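Local coordinates for putative nitrate transport protein (Thermoplasma volcanium, PDB 3MST) that is of uncertain function but probably acts as the solute-binding part of a nitrate-type transport system, gripping a small ligand between two alpha/beta lobes, at residues V76-Y81 with Y212-T217; G28-P33 with E173-G178; I92-K97 with V116-G121; Y81-D86 with S133-N138. All blocks are in the same frame, centred on the assembly; numbering follows the deposited sequence.

Interaction 1 (V76-Y81 with Y212-T217); sequences VRIDMY and YGHEVT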
# COMPACT_ATOMS: atom_id res chain seq x y z
N VAL A 76 5.29 -4.17 4.44
CA VAL A 76 5.02 -2.86 5.06
C VAL A 76 3.55 -2.84 5.49
O VAL A 76 2.68 -3.11 4.61
CB VAL A 76 5.35 -1.63 4.18
CG1 VAL A 76 5.38 -0.35 5.07
CG2 VAL A 76 6.69 -1.83 3.45
N ARG A 77 3.28 -2.53 6.76
CA ARG A 77 1.94 -2.19 7.20
C ARG A 77 1.75 -0.68 6.98
O ARG A 77 2.60 0.14 7.41
CB ARG A 77 1.75 -2.54 8.68
CG ARG A 77 1.64 -4.02 8.97
CD ARG A 77 1.46 -4.23 10.44
NE ARG A 77 1.13 -5.61 10.80
CZ ARG A 77 2.01 -6.55 11.06
NH1 ARG A 77 3.30 -6.33 10.93
NH2 ARG A 77 1.56 -7.75 11.45
N ILE A 78 0.65 -0.29 6.35
CA ILE A 78 0.33 1.12 6.10
C ILE A 78 -1.18 1.29 6.25
O ILE A 78 -1.93 0.54 5.67
CB ILE A 78 0.76 1.54 4.68
CG1 ILE A 78 2.16 1.04 4.32
CG2 ILE A 78 0.69 3.08 4.56
CD1 ILE A 78 2.56 1.30 2.88
N ASP A 79 -1.63 2.25 7.06
CA ASP A 79 -3.06 2.43 7.27
C ASP A 79 -3.56 3.43 6.25
O ASP A 79 -3.44 4.64 6.44
CB ASP A 79 -3.31 2.89 8.69
CG ASP A 79 -4.77 2.77 9.11
OD1 ASP A 79 -5.56 2.15 8.37
OD2 ASP A 79 -5.09 3.28 10.19
N MSE A 80 -4.06 2.92 5.14
CA MSE A 80 -4.37 3.71 3.93
C MSE A 80 -5.86 3.86 3.65
O MSE A 80 -6.23 4.69 2.82
CB MSE A 80 -3.76 3.01 2.71
CG MSE A 80 -2.29 2.84 2.77
SE MSE A 80 -1.53 1.85 1.33
CE MSE A 80 -1.95 0.07 1.88
N TYR A 81 -6.69 3.05 4.31
CA TYR A 81 -8.12 2.95 3.96
C TYR A 81 -9.03 3.21 5.16
O TYR A 81 -8.66 2.93 6.33
CB TYR A 81 -8.42 1.53 3.42
CG TYR A 81 -7.66 1.23 2.15
CD1 TYR A 81 -7.98 1.85 0.96
CD2 TYR A 81 -6.56 0.40 2.15
CE1 TYR A 81 -7.26 1.65 -0.19
CE2 TYR A 81 -5.84 0.18 0.99
CZ TYR A 81 -6.17 0.80 -0.16
OH TYR A 81 -5.40 0.58 -1.28
N TYR A 212 -0.96 7.23 7.98
CA TYR A 212 -0.34 6.02 7.39
C TYR A 212 0.39 5.15 8.36
O TYR A 212 0.23 3.93 8.36
CB TYR A 212 0.59 6.43 6.26
CG TYR A 212 -0.07 7.05 5.04
CD1 TYR A 212 -1.09 6.40 4.35
CD2 TYR A 212 0.33 8.30 4.60
CE1 TYR A 212 -1.68 6.96 3.21
CE2 TYR A 212 -0.25 8.87 3.48
CZ TYR A 212 -1.24 8.20 2.76
OH TYR A 212 -1.81 8.80 1.67
N GLY A 213 1.25 5.74 9.19
CA GLY A 213 1.96 4.94 10.16
C GLY A 213 2.75 3.77 9.60
O GLY A 213 2.72 2.68 10.15
N HIS A 214 3.46 4.01 8.50
CA HIS A 214 4.25 2.96 7.86
C HIS A 214 5.11 2.20 8.85
O HIS A 214 5.81 2.81 9.67
CB HIS A 214 5.23 3.53 6.81
CG HIS A 214 4.60 4.18 5.61
ND1 HIS A 214 3.97 5.41 5.67
CD2 HIS A 214 4.60 3.80 4.31
CE1 HIS A 214 3.59 5.73 4.45
NE2 HIS A 214 3.94 4.77 3.61
N GLU A 215 5.10 0.88 8.78
CA GLU A 215 5.97 0.04 9.59
C GLU A 215 6.44 -1.17 8.79
O GLU A 215 5.62 -1.94 8.27
CB GLU A 215 5.23 -0.40 10.83
CG GLU A 215 6.06 -1.18 11.80
CD GLU A 215 5.21 -1.80 12.88
OE1 GLU A 215 4.62 -2.90 12.63
OE2 GLU A 215 5.12 -1.18 13.97
N VAL A 216 7.75 -1.35 8.74
CA VAL A 216 8.37 -2.47 8.04
C VAL A 216 8.39 -3.72 8.90
O VAL A 216 8.60 -3.61 10.11
CB VAL A 216 9.82 -2.09 7.65
CG1 VAL A 216 10.55 -3.29 6.96
CG2 VAL A 216 9.81 -0.88 6.76
N THR A 217 8.13 -4.87 8.31
CA THR A 217 8.37 -6.14 8.95
C THR A 217 9.18 -7.05 8.05
O THR A 217 8.98 -7.12 6.85
CB THR A 217 7.07 -6.83 9.40
OG1 THR A 217 7.38 -8.10 9.99
CG2 THR A 217 6.08 -7.02 8.23
O HOH W 1 4.86 -4.04 10.18
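Arg77 and Glu215 form an antiparallel hydrogen-bonded pair: Arg77 N donates to Glu215 O at 2.8 Å, and Glu215 N donates back to Arg77 O at 2.9 Å. The adjoining pair, Val76 with Val216, is non-hydrogen-bonded, and there Val76 CA approaches Glu215 O to 3.4 Å. Where regular strand gives way to loop one more backbone bond follows, an almost straight one of 2.8 Å from Asp79 N to a lone pair of Tyr212 O.

The Arg77 and Glu215 side chains run side by side, yet their flat ends are turned 78° apart and Arg77 NH1 stays 4.0 Å from Glu215 OE1. This is nearness of charge, not a salt bridge. A water in the guanidinium plane mediates instead, accepting from NH1 and donating to both OE1 and O of Glu215; direct salt bridges hold the guanidinium to Glu222 and Asp156.

Ile78 carries the apolar part. Its CG2, anti to the backbone N, lies over the His214 ring, 3.9 Å from the centroid and 11° off the normal, and also touches Tyr212 CB. Its CD1 reaches His214 CD2 at 3.5 Å. The bond from His214 NE2 to Pro29 O fixes the rotation of that ring, while selenomethionine Met80 touches Tyr212 CD1 with its CG, the two side chains at about a right angle. Asp79 OD2 is hydrogen-bonded to Ser145 OG.

Strand 215-217 thus closes one edge of the mixed sheet beside 71-77, just where the chain leaves for strand 81-85 of the other lobe, a passage between lobes consistent with a periplasmic-binding-protein-like fold, probably of type II.

Interaction 2 (G28-P33 with E173-G178); sequences GPVSFP and EAYEQG. With EDO (1,2-ethanediol), chain I.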
# COMPACT_ATOMS: atom_id res chain seq x y z
N GLY A 28 1.06 5.30 -4.92
CA GLY A 28 0.78 4.37 -3.85
C GLY A 28 1.54 4.78 -2.62
O GLY A 28 2.75 5.01 -2.72
N PRO A 29 0.90 4.80 -1.44
CA PRO A 29 1.62 5.16 -0.19
C PRO A 29 2.83 4.30 0.12
O PRO A 29 3.74 4.75 0.84
CB PRO A 29 0.55 5.06 0.88
CG PRO A 29 -0.74 5.38 0.11
CD PRO A 29 -0.56 4.69 -1.20
N VAL A 30 2.91 3.09 -0.43
CA VAL A 30 4.11 2.28 -0.22
C VAL A 30 5.37 2.99 -0.69
O VAL A 30 6.44 2.76 -0.16
CB VAL A 30 4.01 0.88 -0.89
CG1 VAL A 30 4.08 0.99 -2.44
CG2 VAL A 30 5.11 -0.06 -0.37
N SER A 31 5.26 3.87 -1.70
CA SER A 31 6.41 4.61 -2.21
C SER A 31 6.87 5.78 -1.36
O SER A 31 7.99 6.25 -1.56
CB SER A 31 6.12 5.13 -3.61
OG SER A 31 5.18 6.19 -3.61
N PHE A 32 6.01 6.28 -0.48
CA PHE A 32 6.23 7.61 0.06
C PHE A 32 7.54 7.72 0.85
O PHE A 32 8.21 8.75 0.72
CB PHE A 32 5.05 8.07 0.89
CG PHE A 32 3.75 8.27 0.09
CD1 PHE A 32 3.70 8.17 -1.30
CD2 PHE A 32 2.62 8.54 0.81
CE1 PHE A 32 2.46 8.37 -1.95
CE2 PHE A 32 1.39 8.73 0.19
CZ PHE A 32 1.31 8.63 -1.19
N PRO A 33 7.94 6.72 1.65
CA PRO A 33 9.20 6.85 2.38
C PRO A 33 10.39 7.00 1.46
O PRO A 33 11.38 7.68 1.87
CB PRO A 33 9.26 5.56 3.22
CG PRO A 33 7.79 5.26 3.47
CD PRO A 33 7.19 5.54 2.10
N GLU A 173 16.87 -0.32 4.80
CA GLU A 173 17.46 0.71 5.61
C GLU A 173 17.03 2.10 5.14
O GLU A 173 16.65 2.94 5.97
CB GLU A 173 18.99 0.53 5.61
CG GLU A 173 19.41 -0.73 6.36
CD GLU A 173 20.81 -1.24 6.06
OE1 GLU A 173 21.53 -0.59 5.26
OE2 GLU A 173 21.17 -2.30 6.63
N ALA A 174 17.07 2.34 3.84
CA ALA A 174 16.61 3.61 3.25
C ALA A 174 15.14 3.84 3.57
O ALA A 174 14.72 4.94 3.93
CB ALA A 174 16.87 3.68 1.77
N TYR A 175 14.36 2.78 3.46
CA TYR A 175 12.93 2.89 3.71
C TYR A 175 12.65 3.35 5.14
O TYR A 175 11.83 4.25 5.37
CB TYR A 175 12.25 1.56 3.39
CG TYR A 175 10.77 1.65 3.13
CD1 TYR A 175 9.85 1.58 4.18
CD2 TYR A 175 10.31 1.83 1.85
CE1 TYR A 175 8.50 1.66 3.94
CE2 TYR A 175 8.92 1.93 1.57
CZ TYR A 175 8.05 1.85 2.64
OH TYR A 175 6.69 1.94 2.39
N GLU A 176 13.33 2.75 6.13
CA GLU A 176 13.22 3.18 7.52
C GLU A 176 13.61 4.65 7.69
O GLU A 176 12.95 5.38 8.43
CB GLU A 176 14.11 2.31 8.43
CG GLU A 176 13.81 0.82 8.38
CD GLU A 176 12.56 0.40 9.16
OE1 GLU A 176 11.69 1.25 9.46
OE2 GLU A 176 12.45 -0.80 9.50
N GLN A 177 14.70 5.06 7.03
CA GLN A 177 15.12 6.48 7.08
C GLN A 177 14.00 7.37 6.56
O GLN A 177 13.70 8.44 7.15
CB GLN A 177 16.44 6.72 6.34
CG GLN A 177 17.68 6.07 7.01
CD GLN A 177 18.92 6.20 6.13
OE1 GLN A 177 18.82 6.65 4.97
NE2 GLN A 177 20.08 5.79 6.65
N GLY A 178 13.35 6.93 5.49
CA GLY A 178 12.25 7.73 4.96
C GLY A 178 11.03 7.78 5.87
O GLY A 178 10.31 8.78 5.92
C1 EDO I . 20.54 5.34 2.35
O1 EDO I . 20.12 4.65 3.53
C2 EDO I . 19.67 6.57 2.10
O2 EDO I . 20.15 7.71 2.81
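Pro33 and Gly178 bring their backbones together at a CA-CA separation of 4.1 Å, where the short helix 32-36 packs against helix 169-184. It is a close helix-helix contact made possible by glycine: a side chain on Gly178 would collide with Pro33 O, which instead receives a CA-H...O contact from Gly178 CA at 3.2 Å. That carbonyl is buried and has no other partner in the model.

Tyr175 supplies the rest. A chi1 of -159° turns the ring opposite its backbone N and carries it across to the 3-10 turn at 29-31. Pro33 covers one face, its CB 3.8 Å from the ring centroid and only 5° off the normal, and its CG 3.5 Å from Tyr175 CZ. Leu59 and Met162, from two strands of the sheet, also touch Tyr175. A phenylalanine in its place would keep the CH-pi contact with Pro33 but would probably leave Val30 O without its donor.

Away from this packing, Gln177 OE1 accepts both hydroxyls of an ethanediol, probably from the crystallisation liquor. Val30 CG2 lies 3.8 Å from the Tyr175 hydroxyl, and Tyr175 OH donates at 2.7 Å to Val30 O, which sits at the ring edge, in its plane.

Interaction 3 (I92-K97 with V116-G121); sequences IYTLRK and VINADG. With EDO (1,2-ethanediol), chain K.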
# COMPACT_ATOMS: atom_id res chain seq x y z
N ILE A 92 -20.75 -3.43 0.60
CA ILE A 92 -19.56 -2.60 0.75
C ILE A 92 -19.25 -2.03 -0.63
O ILE A 92 -18.89 -2.74 -1.56
CB ILE A 92 -18.31 -3.38 1.26
CG1 ILE A 92 -18.59 -4.08 2.58
CG2 ILE A 92 -17.12 -2.39 1.37
CD1 ILE A 92 -17.44 -5.04 3.05
N TYR A 93 -19.43 -0.72 -0.75
CA TYR A 93 -19.03 0.01 -1.95
C TYR A 93 -17.53 0.27 -1.90
O TYR A 93 -17.01 0.58 -0.81
CB TYR A 93 -19.83 1.33 -2.02
CG TYR A 93 -21.26 1.13 -2.52
CD1 TYR A 93 -22.25 0.75 -1.64
CD2 TYR A 93 -21.55 1.18 -3.88
CE1 TYR A 93 -23.54 0.51 -2.08
CE2 TYR A 93 -22.83 0.94 -4.32
CZ TYR A 93 -23.81 0.59 -3.40
OH TYR A 93 -25.10 0.33 -3.81
N THR A 94 -16.86 0.18 -3.03
CA THR A 94 -15.42 0.47 -3.07
C THR A 94 -15.04 0.97 -4.44
O THR A 94 -15.92 1.34 -5.25
CB THR A 94 -14.63 -0.77 -2.61
OG1 THR A 94 -13.28 -0.41 -2.29
CG2 THR A 94 -14.67 -1.89 -3.62
N LEU A 95 -13.75 1.08 -4.68
CA LEU A 95 -13.19 1.59 -5.91
C LEU A 95 -13.13 0.53 -7.01
O LEU A 95 -13.77 -0.50 -6.89
CB LEU A 95 -11.87 2.28 -5.60
CG LEU A 95 -11.93 3.55 -4.74
CD1 LEU A 95 -12.98 4.51 -5.28
CD2 LEU A 95 -12.08 3.31 -3.28
N ARG A 96 -12.46 0.79 -8.12
CA ARG A 96 -12.62 -0.14 -9.23
C ARG A 96 -11.99 -1.50 -8.92
O ARG A 96 -11.08 -1.62 -8.10
CB ARG A 96 -12.03 0.45 -10.51
CG ARG A 96 -10.51 0.57 -10.45
CD ARG A 96 -9.91 1.42 -11.58
NE ARG A 96 -8.45 1.34 -11.52
CZ ARG A 96 -7.69 2.15 -10.80
NH1 ARG A 96 -8.24 3.14 -10.12
NH2 ARG A 96 -6.38 1.99 -10.79
N LYS A 97 -12.48 -2.51 -9.62
CA LYS A 97 -12.01 -3.89 -9.49
C LYS A 97 -10.51 -3.99 -9.74
O LYS A 97 -9.93 -3.36 -10.66
CB LYS A 97 -12.72 -4.83 -10.47
CG LYS A 97 -14.17 -5.07 -10.21
CD LYS A 97 -14.80 -6.05 -11.21
CE LYS A 97 -16.23 -6.48 -10.86
NZ LYS A 97 -17.15 -5.49 -10.24
N VAL A 116 -19.81 -6.81 -2.49
CA VAL A 116 -18.96 -5.68 -2.91
C VAL A 116 -19.55 -5.10 -4.19
O VAL A 116 -19.75 -5.82 -5.17
CB VAL A 116 -17.48 -6.13 -3.09
CG1 VAL A 116 -16.64 -4.96 -3.67
CG2 VAL A 116 -16.93 -6.63 -1.77
N ILE A 117 -19.68 -3.78 -4.22
CA ILE A 117 -20.09 -3.02 -5.42
C ILE A 117 -18.95 -2.05 -5.75
O ILE A 117 -18.63 -1.17 -4.96
CB ILE A 117 -21.41 -2.26 -5.15
CG1 ILE A 117 -22.51 -3.17 -4.55
CG2 ILE A 117 -21.90 -1.54 -6.42
CD1 ILE A 117 -23.00 -4.28 -5.47
N ASN A 118 -18.32 -2.27 -6.90
CA ASN A 118 -17.22 -1.42 -7.38
C ASN A 118 -17.81 -0.16 -8.00
O ASN A 118 -18.73 -0.22 -8.85
CB ASN A 118 -16.33 -2.20 -8.35
CG ASN A 118 -15.74 -3.42 -7.68
OD1 ASN A 118 -16.29 -4.52 -7.81
ND2 ASN A 118 -14.71 -3.21 -6.88
N ALA A 119 -17.24 0.98 -7.62
CA ALA A 119 -17.79 2.28 -7.95
C ALA A 119 -16.61 3.26 -7.94
O ALA A 119 -15.48 2.92 -8.33
CB ALA A 119 -18.94 2.72 -6.99
N ASP A 120 -16.92 4.50 -7.67
CA ASP A 120 -15.93 5.57 -7.52
C ASP A 120 -16.12 6.24 -6.17
O ASP A 120 -17.03 5.92 -5.39
CB ASP A 120 -16.02 6.55 -8.69
CG ASP A 120 -17.30 7.30 -8.77
OD1 ASP A 120 -18.06 7.41 -7.79
OD2 ASP A 120 -17.56 7.83 -9.89
N GLY A 121 -15.20 7.13 -5.83
CA GLY A 121 -15.18 7.67 -4.50
C GLY A 121 -16.45 8.42 -4.12
O GLY A 121 -16.96 8.30 -3.01
C1 EDO K . -18.79 -10.82 -1.77
O1 EDO K . -19.07 -11.94 -2.63
C2 EDO K . -18.17 -9.80 -2.68
O2 EDO K . -19.13 -9.38 -3.66
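Asn118 bridges this parallel strand pair with both ends of its amide. ND2 donates to Leu95 O at 2.9 Å, at 170° and in the amide plane; ND2 also bonds Asp102 of helix 100-112. OD1 accepts from Lys97 NZ at 2.8 Å, the ammonium sitting 38° out of the carbonyl plane after a bend at the chain's end. A leucine here would probably leave Leu95 O without that donor and Lys97 without its acceptor.

Three backbone bonds make the ladder: Ile117 N donates to Ile92 O, Thr94 N to Ile117 O at 2.9 Å, and Ala119 N to Thr94 O at 2.7 Å, the last bent to 135°. Val116 N donates to an ethanediol oxygen. Thr94 OG1 is bonded to Leu135 O, and its CG2 rests 3.6 Å from Val116 CG1. Ile117 CB lies over a face of the Tyr93 ring, whose OH bonds Arg91.

Strands 91-94 and 115-118 with helix 100-112 make a beta-alpha-beta unit. That helix covers the Thr94 and Val116 face, helix 121-129, N-capped by Asp120, whose OD1 is also bonded to Thr123 OG1, touches Tyr93, and strand 133-137 flanks 91-94 on its other side.

Interaction 4 (Y81-D86 with S133-N138); sequences YSILGD and SALVGN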
# COMPACT_ATOMS: atom_id res chain seq x y z
N TYR A 81 -6.69 3.05 4.31
CA TYR A 81 -8.12 2.95 3.96
C TYR A 81 -9.03 3.21 5.16
O TYR A 81 -8.66 2.93 6.33
CB TYR A 81 -8.42 1.53 3.42
CG TYR A 81 -7.66 1.23 2.15
CD1 TYR A 81 -7.98 1.85 0.96
CD2 TYR A 81 -6.56 0.40 2.15
CE1 TYR A 81 -7.26 1.65 -0.19
CE2 TYR A 81 -5.84 0.18 0.99
CZ TYR A 81 -6.17 0.80 -0.16
OH TYR A 81 -5.40 0.58 -1.28
N SER A 82 -10.24 3.69 4.85
CA SER A 82 -11.25 3.99 5.81
C SER A 82 -12.55 3.26 5.44
O SER A 82 -12.86 3.11 4.25
CB SER A 82 -11.58 5.47 5.82
OG SER A 82 -10.64 6.19 6.62
N ILE A 83 -13.24 2.78 6.45
CA ILE A 83 -14.56 2.19 6.31
C ILE A 83 -15.59 3.26 6.69
O ILE A 83 -15.54 3.85 7.77
CB ILE A 83 -14.70 0.95 7.21
CG1 ILE A 83 -13.63 -0.11 6.89
CG2 ILE A 83 -16.15 0.36 7.13
CD1 ILE A 83 -13.48 -1.17 8.03
N LEU A 84 -16.53 3.49 5.79
CA LEU A 84 -17.62 4.42 5.94
C LEU A 84 -18.91 3.65 6.15
O LEU A 84 -19.09 2.56 5.63
CB LEU A 84 -17.78 5.27 4.70
CG LEU A 84 -16.49 5.87 4.10
CD1 LEU A 84 -16.86 6.77 2.90
CD2 LEU A 84 -15.69 6.66 5.16
N GLY A 85 -19.84 4.22 6.89
CA GLY A 85 -21.16 3.66 6.95
C GLY A 85 -21.34 2.43 7.81
O GLY A 85 -20.55 2.16 8.75
N ASP A 86 -22.37 1.67 7.43
CA ASP A 86 -22.90 0.60 8.27
C ASP A 86 -22.50 -0.79 7.75
O ASP A 86 -23.00 -1.25 6.72
CB ASP A 86 -24.42 0.74 8.33
CG ASP A 86 -25.10 -0.32 9.18
OD1 ASP A 86 -24.44 -1.21 9.78
OD2 ASP A 86 -26.35 -0.30 9.22
N SER A 133 -22.29 0.56 3.49
CA SER A 133 -20.91 0.81 3.89
C SER A 133 -20.03 0.98 2.66
O SER A 133 -20.42 0.69 1.55
CB SER A 133 -20.37 -0.32 4.81
OG SER A 133 -20.08 -1.48 4.05
N ALA A 134 -18.81 1.49 2.88
CA ALA A 134 -17.85 1.68 1.81
C ALA A 134 -16.44 1.50 2.39
O ALA A 134 -16.22 1.72 3.57
CB ALA A 134 -17.98 3.03 1.14
N LEU A 135 -15.51 1.16 1.50
CA LEU A 135 -14.10 1.07 1.83
C LEU A 135 -13.37 1.92 0.81
O LEU A 135 -13.40 1.62 -0.40
CB LEU A 135 -13.62 -0.37 1.80
CG LEU A 135 -12.21 -0.64 2.36
CD1 LEU A 135 -11.09 -0.11 1.48
CD2 LEU A 135 -12.04 -0.14 3.75
N VAL A 136 -12.75 3.00 1.26
CA VAL A 136 -12.13 3.97 0.37
C VAL A 136 -10.77 4.35 0.90
O VAL A 136 -10.47 4.22 2.09
CB VAL A 136 -13.01 5.28 0.24
CG1 VAL A 136 -14.38 4.93 -0.33
CG2 VAL A 136 -13.14 5.98 1.58
N GLY A 137 -9.92 4.85 0.03
CA GLY A 137 -8.68 5.45 0.52
C GLY A 137 -8.97 6.65 1.39
O GLY A 137 -9.93 7.39 1.19
N ASN A 138 -8.07 6.95 2.31
CA ASN A 138 -8.25 8.04 3.25
C ASN A 138 -8.31 9.40 2.54
O ASN A 138 -8.86 10.33 3.08
CB ASN A 138 -7.15 8.06 4.30
CG ASN A 138 -7.18 6.87 5.20
OD1 ASN A 138 -8.23 6.23 5.35
ND2 ASN A 138 -6.05 6.56 5.83
O HOH W 2 -7.13 4.64 7.87
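Ser82 with Val136 and Leu84 with Ala134 are the hydrogen-bonded pairs of an antiparallel strand pair, 81-85 with 133-137, within the mixed sheet of the second lobe. Ser82 N donates to Val136 O at 2.8 Å and Val136 N to Ser82 O at 3.0 Å, both close to the C=O direction; the Leu84-Ala134 bonds are similar in length but more tilted.

Packing is dense on the face of Ile83 and Leu135. In one of two conformers, Leu135 CG stands anti to the backbone N (chi1 -170°), which carries CD2 to 3.5 Å from Ile83 CG1 and CD1 to 3.7 Å from Tyr81 CB. Helices 100-112 and 146-152 cover this side. The Tyr81 ring turns its edge to the Val136 carbonyl.

The opposite face, with Leu84 CD1 4.0 Å from Val136 CG2, is packed less closely, though helix 121-129 touches it. Gly85 is exposed, yet its CA stays 4.2 Å from Ser133 CA and Asp86 O meets Ser133 CB; Asp86 itself heads away, OD1 bonded to Ser88 OG.

At the other end a water accepts from Asn138 ND2 and lies 2.8 Å from Tyr81 O, and Ser82 OG donates to Asn138 OD1 at 2.7 Å.

Interactions 1 and 2 belong to one lobe and 3 and 4 to the other; the centres of interactions 2 and 3 are about 28 Å apart. Interactions 1 and 4 share Tyr81 and are joined where Met80 O meets Asn138 N at 3.0 Å; the short loop 78-80 carries the chain from strand 71-77 of one sheet to strand 81-85 of the other. Interaction 2 meets interaction 1 around His214, whose CD2 lies 3.4 Å from Tyr175 OH. Interactions 3 and 4 share a sheet, Tyr93 O lying 2.8 Å from Leu135 N. Unknown ligand lies near Met80 and Tyr81, and acetate near Pro29, Met80 and Gly137; though probably from crystallisation, they may mark a pocket between the lobes.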